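Local coordinates for protein hydrazine synthase subunit beta (PDB 5C2V) that forms part of the hydrazine synthase complex, which condenses nitric oxide with ammonium, and may modulate passage of the hydroxylamine intermediate between the gamma and alpha subunit active sites, at residues A61-D65 / G66-Y70; V81-I84 / Q85-Q88; V125-T128 / G129-E132; V196-D200 / G201-A205. All coordinates share one frame; numbering follows the deposited sequence.

In the fold
All four contacts are tight connections at strand ends of the beta-propeller. Interactions 1 and 4 join the first and second strands of their four-stranded blades, whereas interactions 2 and 3 join third and fourth strands. Interactions 1 and 2 share a blade, with centres 10 Å apart, and Leu69 O lies 2.9 Å from Val82 N in a probable hydrogen bond. The next blade meets this one through Tyr70 OH and Thr128 OG1, 3.1 Å apart and probably hydrogen-bonded, and through Met131 SD packing on Val81 CG1. Interaction 4 stands apart, its nearest atoms about 13 Å from interaction 1. The residues of the calcium site (Asp77, Asp97) and of the trimethyl glycine pocket lie outside all four contacts.

Interaction 1: residues A61-D65 / G66-Y70; sequences AVTPD and GAFLY
The carboxylate of Asp65 folds back over the turn, and its OD1 accepts the backbone N-H of Ala67 at 3.0 Å in a nearly straight bond that arrives from above the carboxylate plane. The same oxygen takes the hydroxyl of Thr63, met almost end-on to its C-O bond, so two donors grip it. With chi1 at 59°, Thr63 OG1 sits between its own N and carbonyl carbon, where it can also accept Phe68 N at 3.3 Å. Thr63 N in turn donates to Phe68 O. Gly66, at a positive phi of 86°, closes the turn with a weak bond from its N to Thr63 O. This Thr-Pro-Asp-Gly turn links strands 57-62 and 68-73, the first hairpin of a four-stranded propeller blade. Where the strands run on, Ala61 and Tyr70 form a hydrogen-bonded antiparallel pair, each N donating to the other's O at 2.9 Å. Around these bonds the methyl Thr63 CG2 rests on Phe68 CB at 3.7 Å and also comes near Tyr70 CE1. On the sheet face opposite Ala61 and Tyr70, Val62 CG2 meets Leu69 CD1 at 3.7 Å, and Phe28 of strand 26-31 in the preceding blade touches both residues.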
# COMPACT_ATOMS: atom_id res chain seq x y z
N ALA B 61 -38.54 8.28 46.15
CA ALA B 61 -39.06 7.09 45.50
C ALA B 61 -40.58 6.98 45.70
O ALA B 61 -41.09 7.29 46.78
CB ALA B 61 -38.37 5.84 46.03
N VAL B 62 -41.28 6.54 44.66
CA VAL B 62 -42.73 6.43 44.71
C VAL B 62 -43.18 4.99 44.93
O VAL B 62 -42.59 4.06 44.39
CB VAL B 62 -43.37 6.96 43.40
CG1 VAL B 62 -44.88 7.05 43.54
CG2 VAL B 62 -42.79 8.32 43.05
N THR B 63 -44.22 4.81 45.74
CA THR B 63 -44.82 3.50 45.95
C THR B 63 -45.51 3.03 44.67
O THR B 63 -45.99 3.86 43.89
CB THR B 63 -45.84 3.53 47.12
OG1 THR B 63 -46.87 4.47 46.83
CG2 THR B 63 -45.14 3.92 48.42
N PRO B 64 -45.56 1.71 44.45
CA PRO B 64 -46.16 1.11 43.25
C PRO B 64 -47.58 1.60 42.96
O PRO B 64 -47.95 1.74 41.79
CB PRO B 64 -46.17 -0.38 43.57
CG PRO B 64 -44.99 -0.56 44.46
CD PRO B 64 -44.93 0.68 45.30
N ASP B 65 -48.37 1.86 44.00
CA ASP B 65 -49.72 2.38 43.82
C ASP B 65 -49.70 3.88 43.55
O ASP B 65 -50.60 4.41 42.89
CB ASP B 65 -50.58 2.07 45.05
CG ASP B 65 -49.84 2.33 46.35
OD1 ASP B 65 -49.11 3.33 46.44
OD2 ASP B 65 -50.01 1.52 47.30
N GLY B 66 -48.68 4.56 44.05
CA GLY B 66 -48.52 5.99 43.84
C GLY B 66 -49.27 6.85 44.84
O GLY B 66 -49.62 7.99 44.54
N ALA B 67 -49.54 6.30 46.02
CA ALA B 67 -50.20 7.06 47.07
C ALA B 67 -49.21 7.74 48.03
O ALA B 67 -49.61 8.55 48.86
CB ALA B 67 -51.15 6.16 47.85
N PHE B 68 -47.93 7.40 47.91
CA PHE B 68 -46.93 7.91 48.84
C PHE B 68 -45.59 8.22 48.17
O PHE B 68 -45.22 7.60 47.18
CB PHE B 68 -46.71 6.90 49.98
CG PHE B 68 -47.94 6.59 50.78
CD1 PHE B 68 -48.32 7.41 51.83
CD2 PHE B 68 -48.72 5.48 50.48
CE1 PHE B 68 -49.46 7.13 52.57
CE2 PHE B 68 -49.85 5.20 51.22
CZ PHE B 68 -50.22 6.02 52.26
N LEU B 69 -44.87 9.18 48.74
CA LEU B 69 -43.55 9.55 48.24
C LEU B 69 -42.53 9.57 49.37
O LEU B 69 -42.64 10.36 50.31
CB LEU B 69 -43.60 10.92 47.56
CG LEU B 69 -42.27 11.45 47.01
CD1 LEU B 69 -41.78 10.58 45.86
CD2 LEU B 69 -42.41 12.90 46.58
N TYR B 70 -41.54 8.69 49.28
CA TYR B 70 -40.49 8.63 50.30
C TYR B 70 -39.30 9.49 49.88
O TYR B 70 -38.60 9.17 48.91
CB TYR B 70 -40.04 7.19 50.53
CG TYR B 70 -41.01 6.35 51.34
CD1 TYR B 70 -42.27 6.05 50.85
CD2 TYR B 70 -40.65 5.86 52.59
CE1 TYR B 70 -43.16 5.29 51.59
CE2 TYR B 70 -41.53 5.10 53.33
CZ TYR B 70 -42.78 4.81 52.83
OH TYR B 70 -43.66 4.05 53.57

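Interaction 2: residues V81-I84 / Q85-Q88; sequences VVDI and QRKQ
Asp83 turns its carboxylate across the loop toward Arg86 because CG stands opposite the backbone N (chi1 -164°), bringing Asp83 OD1 to 2.8 Å from Arg86 N. The hydrogen bond reaches OD1 on its anti side, somewhat out of the carboxylate plane. Arg86 places CG beside its own N (chi1 -72°), which lays the aliphatic part of its side chain across the aspartate at about a right angle. Arg86 CB comes within 3.3 Å of Asp83 OD1, while Arg86 CD lies 3.9 Å from Asp83 OD2. The guanidinium runs past the carboxylate, leaving Arg86 NH1 5.0 Å from Asp83 OD2, near enough for the opposite charges perhaps to attract but without direct contact. The backbone forms a G1 beta bulge: Lys87 and Gln88 both face Asp83 at the reversal from strand 78-83 into strand 88-94, the last two strands of the blade. Lys87 takes up the left-handed backbone conformation that the bulge needs, with phi 57°. Asp83 O receives weak bonds from the N-H groups of both residues, whereas Asp83 N donates firmly to Gln88 O at 2.8 Å. That carbonyl oxygen also takes a CA-H contact from Val82 CA at 3.6 Å. Val82 CG1 reaches it from the other sheet face, on which the side chain packs against Leu69 and Val71. Asp83 itself touches Phe68 and Ile90, on the two flanking strands.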
# COMPACT_ATOMS: atom_id res chain seq x y z
N VAL B 81 -41.98 10.86 54.80
CA VAL B 81 -43.05 10.16 54.11
C VAL B 81 -44.14 11.16 53.72
O VAL B 81 -44.73 11.81 54.58
CB VAL B 81 -43.66 9.03 54.96
CG1 VAL B 81 -44.78 8.34 54.20
CG2 VAL B 81 -42.58 8.03 55.35
N VAL B 82 -44.40 11.27 52.43
CA VAL B 82 -45.32 12.28 51.92
C VAL B 82 -46.59 11.66 51.34
O VAL B 82 -46.54 10.72 50.55
CB VAL B 82 -44.65 13.14 50.83
CG1 VAL B 82 -45.65 14.11 50.22
CG2 VAL B 82 -43.46 13.88 51.40
N ASP B 83 -47.74 12.19 51.75
CA ASP B 83 -49.01 11.81 51.15
C ASP B 83 -49.14 12.57 49.83
O ASP B 83 -49.15 13.80 49.81
CB ASP B 83 -50.18 12.12 52.09
CG ASP B 83 -51.45 11.40 51.70
OD1 ASP B 83 -52.08 11.79 50.69
OD2 ASP B 83 -51.83 10.44 52.40
N ILE B 84 -49.26 11.83 48.73
CA ILE B 84 -49.22 12.43 47.41
C ILE B 84 -50.51 13.19 47.10
O ILE B 84 -50.49 14.27 46.51
CB ILE B 84 -48.97 11.37 46.32
CG1 ILE B 84 -47.59 10.73 46.53
CG2 ILE B 84 -49.06 11.97 44.93
CD1 ILE B 84 -47.18 9.77 45.44
N GLN B 85 -51.64 12.62 47.51
CA GLN B 85 -52.94 13.24 47.26
C GLN B 85 -53.20 14.41 48.21
O GLN B 85 -53.77 15.42 47.81
CB GLN B 85 -54.05 12.19 47.39
CG GLN B 85 -53.75 10.91 46.62
CD GLN B 85 -54.40 9.69 47.25
OE1 GLN B 85 -54.93 9.75 48.36
NE2 GLN B 85 -54.36 8.57 46.54
N ARG B 86 -52.77 14.26 49.46
CA ARG B 86 -52.94 15.32 50.46
C ARG B 86 -51.89 16.42 50.32
O ARG B 86 -52.07 17.52 50.85
CB ARG B 86 -52.90 14.74 51.87
CG ARG B 86 -54.12 13.94 52.27
CD ARG B 86 -53.99 13.44 53.69
NE ARG B 86 -53.69 14.53 54.62
CZ ARG B 86 -53.29 14.37 55.87
NH1 ARG B 86 -53.13 13.14 56.36
NH2 ARG B 86 -53.04 15.42 56.64
N LYS B 87 -50.80 16.11 49.63
CA LYS B 87 -49.68 17.03 49.45
C LYS B 87 -49.11 17.47 50.81
O LYS B 87 -48.88 18.66 51.03
CB LYS B 87 -50.10 18.25 48.63
CG LYS B 87 -50.82 17.91 47.33
CD LYS B 87 -51.42 19.15 46.69
CE LYS B 87 -52.24 18.80 45.46
NZ LYS B 87 -51.42 18.16 44.40
N GLN B 88 -48.90 16.51 51.70
CA GLN B 88 -48.45 16.79 53.06
C GLN B 88 -47.54 15.68 53.59
O GLN B 88 -47.77 14.50 53.30
CB GLN B 88 -49.66 16.97 53.98
CG GLN B 88 -49.34 17.09 55.46
CD GLN B 88 -48.74 18.42 55.83
OE1 GLN B 88 -48.79 19.38 55.06
NE2 GLN B 88 -48.16 18.50 57.02

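Interaction 3: residues V125-T128 / G129-E132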
# COMPACT_ATOMS: atom_id res chain seq x y z
N VAL B 125 -33.37 -0.50 56.04
CA VAL B 125 -34.63 -1.02 55.52
C VAL B 125 -35.81 -0.42 56.30
O VAL B 125 -35.72 -0.18 57.51
CB VAL B 125 -34.67 -2.56 55.57
CG1 VAL B 125 -33.44 -3.14 54.90
CG2 VAL B 125 -34.76 -3.05 57.00
N ILE B 126 -36.90 -0.16 55.59
CA ILE B 126 -38.07 0.47 56.17
C ILE B 126 -39.35 -0.24 55.76
O ILE B 126 -39.65 -0.37 54.57
CB ILE B 126 -38.17 1.96 55.75
CG1 ILE B 126 -37.03 2.77 56.37
CG2 ILE B 126 -39.51 2.54 56.16
CD1 ILE B 126 -37.01 4.22 55.95
N ASP B 127 -40.12 -0.71 56.74
CA ASP B 127 -41.42 -1.31 56.46
C ASP B 127 -42.43 -0.21 56.13
O ASP B 127 -42.47 0.82 56.80
CB ASP B 127 -41.90 -2.14 57.64
CG ASP B 127 -43.22 -2.84 57.36
OD1 ASP B 127 -43.21 -3.89 56.69
OD2 ASP B 127 -44.27 -2.33 57.80
N THR B 128 -43.24 -0.43 55.10
CA THR B 128 -44.18 0.59 54.66
C THR B 128 -45.42 0.64 55.56
O THR B 128 -46.04 1.69 55.72
CB THR B 128 -44.61 0.38 53.19
OG1 THR B 128 -45.28 1.55 52.71
CG2 THR B 128 -45.52 -0.83 53.05
N GLY B 129 -45.78 -0.50 56.14
CA GLY B 129 -46.93 -0.58 57.03
C GLY B 129 -46.65 0.08 58.36
O GLY B 129 -47.44 0.88 58.86
N ARG B 130 -45.51 -0.26 58.94
CA ARG B 130 -45.12 0.32 60.21
C ARG B 130 -44.68 1.76 59.98
O ARG B 130 -44.75 2.60 60.88
CB ARG B 130 -44.01 -0.51 60.86
CG ARG B 130 -44.37 -1.98 60.99
CD ARG B 130 -43.30 -2.75 61.76
NE ARG B 130 -43.21 -4.18 61.47
CZ ARG B 130 -44.22 -5.03 61.26
NH1 ARG B 130 -45.48 -4.66 61.36
NH2 ARG B 130 -43.95 -6.31 60.99
N MET B 131 -44.25 2.03 58.75
CA MET B 131 -43.67 3.32 58.38
C MET B 131 -42.49 3.59 59.30
O MET B 131 -42.44 4.65 59.94
CB MET B 131 -44.73 4.43 58.46
CG MET B 131 -44.50 5.59 57.50
SD MET B 131 -46.03 6.46 57.15
CE MET B 131 -46.98 5.14 56.40
N GLU B 132 -41.57 2.62 59.40
CA GLU B 132 -40.52 2.64 60.42
C GLU B 132 -39.31 1.85 59.94
O GLU B 132 -39.41 1.03 59.03
CB GLU B 132 -41.12 2.10 61.74
CG GLU B 132 -40.28 1.90 63.05
CD GLU B 132 -39.32 0.78 63.06
OE1 GLU B 132 -39.42 -0.14 62.19
OE2 GLU B 132 -38.41 0.77 63.96
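Asp127 holds together a G1 beta bulge, in which Met131 and Glu132 both face it as strand 122-127 turns back into strand 132-137, the outermost strand of this propeller blade. Among the backbone bonds, Asp127 N donates to Glu132 O at 3.0 Å. Glu132 N returns a longer bond to Asp127 O, lying in the plane of that carbonyl. Met131, with a positive phi of 57°, supplies the left-handed residue of the bulge. The side-chain bonds converge on one carboxylate oxygen. With CG opposite the backbone N (chi1 -177°), Asp127 swings OD2 toward the loop, where its anti lone pair accepts Arg130 N at 2.7 Å in a nearly straight bond. Gly129 N also reaches OD2, though weakly, through a much more bent approach. Together these N-H groups probably help to fix the rotation of the carboxylate.

The electrostatic component is looser. Arg130 extends past the aspartate so that Asp127 OD2 lies over one face of the guanidinium, 4.2 Å from Arg130 NE. No N-H points at the oxygen, so any attraction is probably one of charge alone. Contact with the aliphatic part is closer, Arg130 CG approaching Asp127 OD2 to 3.2 Å. Glu132 O also takes a CA-H contact from Ile126 CA and lies against Ile126 CG2; the Ile126 side chain touches Ile93 of the preceding blade. Met131 packs on Ile90 of that blade, and its bent end brings Met131 CE to 3.6 Å from Thr128 O.

Interaction 4: residues V196-D200 / G201-A205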
# COMPACT_ATOMS: atom_id res chain seq x y z
N VAL B 196 -28.30 1.33 37.55
CA VAL B 196 -29.60 0.89 37.05
C VAL B 196 -29.59 -0.56 36.58
O VAL B 196 -28.54 -1.10 36.24
CB VAL B 196 -30.11 1.78 35.89
CG1 VAL B 196 -30.37 3.20 36.37
CG2 VAL B 196 -29.12 1.77 34.74
N TYR B 197 -30.77 -1.18 36.56
CA TYR B 197 -30.93 -2.55 36.11
C TYR B 197 -31.59 -2.60 34.74
O TYR B 197 -32.43 -1.76 34.41
CB TYR B 197 -31.77 -3.36 37.10
CG TYR B 197 -30.99 -4.36 37.93
CD1 TYR B 197 -30.58 -5.57 37.39
CD2 TYR B 197 -30.69 -4.10 39.26
CE1 TYR B 197 -29.88 -6.49 38.16
CE2 TYR B 197 -30.00 -5.02 40.03
CZ TYR B 197 -29.59 -6.21 39.47
OH TYR B 197 -28.90 -7.12 40.23
N THR B 198 -31.21 -3.59 33.93
CA THR B 198 -31.89 -3.85 32.67
C THR B 198 -33.20 -4.58 32.95
O THR B 198 -33.28 -5.35 33.91
CB THR B 198 -31.01 -4.67 31.70
OG1 THR B 198 -30.60 -5.88 32.34
CG2 THR B 198 -29.79 -3.87 31.29
N PRO B 199 -34.23 -4.33 32.12
CA PRO B 199 -35.56 -4.93 32.30
C PRO B 199 -35.56 -6.45 32.46
O PRO B 199 -36.44 -6.99 33.13
CB PRO B 199 -36.29 -4.52 31.02
CG PRO B 199 -35.65 -3.24 30.64
CD PRO B 199 -34.21 -3.37 31.01
N ASP B 200 -34.59 -7.13 31.85
CA ASP B 200 -34.48 -8.58 32.00
C ASP B 200 -33.63 -8.96 33.21
O ASP B 200 -33.59 -10.12 33.61
CB ASP B 200 -33.91 -9.20 30.72
CG ASP B 200 -32.55 -8.63 30.36
OD1 ASP B 200 -32.17 -7.58 30.91
OD2 ASP B 200 -31.86 -9.23 29.51
N GLY B 201 -32.96 -7.96 33.79
CA GLY B 201 -32.19 -8.16 35.00
C GLY B 201 -30.87 -8.89 34.82
O GLY B 201 -30.29 -9.38 35.80
N LYS B 202 -30.38 -8.96 33.59
CA LYS B 202 -29.12 -9.64 33.31
C LYS B 202 -27.90 -8.71 33.37
O LYS B 202 -26.76 -9.17 33.33
CB LYS B 202 -29.17 -10.32 31.94
CG LYS B 202 -30.15 -11.48 31.87
CD LYS B 202 -30.37 -11.91 30.43
CE LYS B 202 -29.06 -12.22 29.73
NZ LYS B 202 -29.26 -12.50 28.28
N TYR B 203 -28.15 -7.41 33.47
CA TYR B 203 -27.06 -6.43 33.48
C TYR B 203 -27.36 -5.24 34.39
O TYR B 203 -28.52 -4.93 34.66
CB TYR B 203 -26.79 -5.91 32.06
CG TYR B 203 -26.67 -6.98 31.00
CD1 TYR B 203 -25.46 -7.61 30.75
CD2 TYR B 203 -27.77 -7.34 30.22
CE1 TYR B 203 -25.35 -8.59 29.77
CE2 TYR B 203 -27.67 -8.31 29.25
CZ TYR B 203 -26.46 -8.93 29.02
OH TYR B 203 -26.35 -9.90 28.05
N ILE B 204 -26.31 -4.58 34.85
CA ILE B 204 -26.46 -3.30 35.53
C ILE B 204 -25.52 -2.25 34.93
O ILE B 204 -24.39 -2.56 34.55
CB ILE B 204 -26.19 -3.39 37.05
CG1 ILE B 204 -24.86 -4.09 37.32
CG2 ILE B 204 -27.32 -4.12 37.75
CD1 ILE B 204 -24.48 -4.14 38.79
N ALA B 205 -26.00 -1.02 34.84
CA ALA B 205 -25.18 0.08 34.35
C ALA B 205 -24.79 1.00 35.51
O ALA B 205 -25.61 1.30 36.38
CB ALA B 205 -25.92 0.87 33.27
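Ile204 sets its CG2 methyl squarely over the Tyr197 ring, 3.3 Å from the centroid and almost on the ring normal, a CH-pi contact between side chains lying alongside each other. On the other sheet face, Val196 CG2 meets Ala205 CB at 3.6 Å. The two residues are held in register as a hydrogen-bonded antiparallel pair, Val196 N to Ala205 O and Ala205 N to Val196 O. Nearer the turn, Thr198 N donates to Tyr203 O at 3.1 Å. A chi1 of 55° tucks Thr198 OG1 over the bend, where it accepts Tyr203 N and gives its own hydrogen to Asp200 OD1 at 2.7 Å. The chain reverses in a type I turn from Thr198 to Gly201, whose N donates to Thr198 O from well above the carbonyl plane. Lys202 slants across Asp200, Lys202 CD being 3.2 Å from Asp200 OD2, while NZ remains 4.4 Å from that oxygen and bonds weakly to Asn665 of the alpha subunit. Tyr203 OH is bonded to Arg291, ending helix 283-291. This first hairpin of its blade lies between neighbours: Tyr197 packs on strand 155-160 of the preceding blade, Val196 on strand 256-261 of the next, and Ile204 on adjoining strand 226-234.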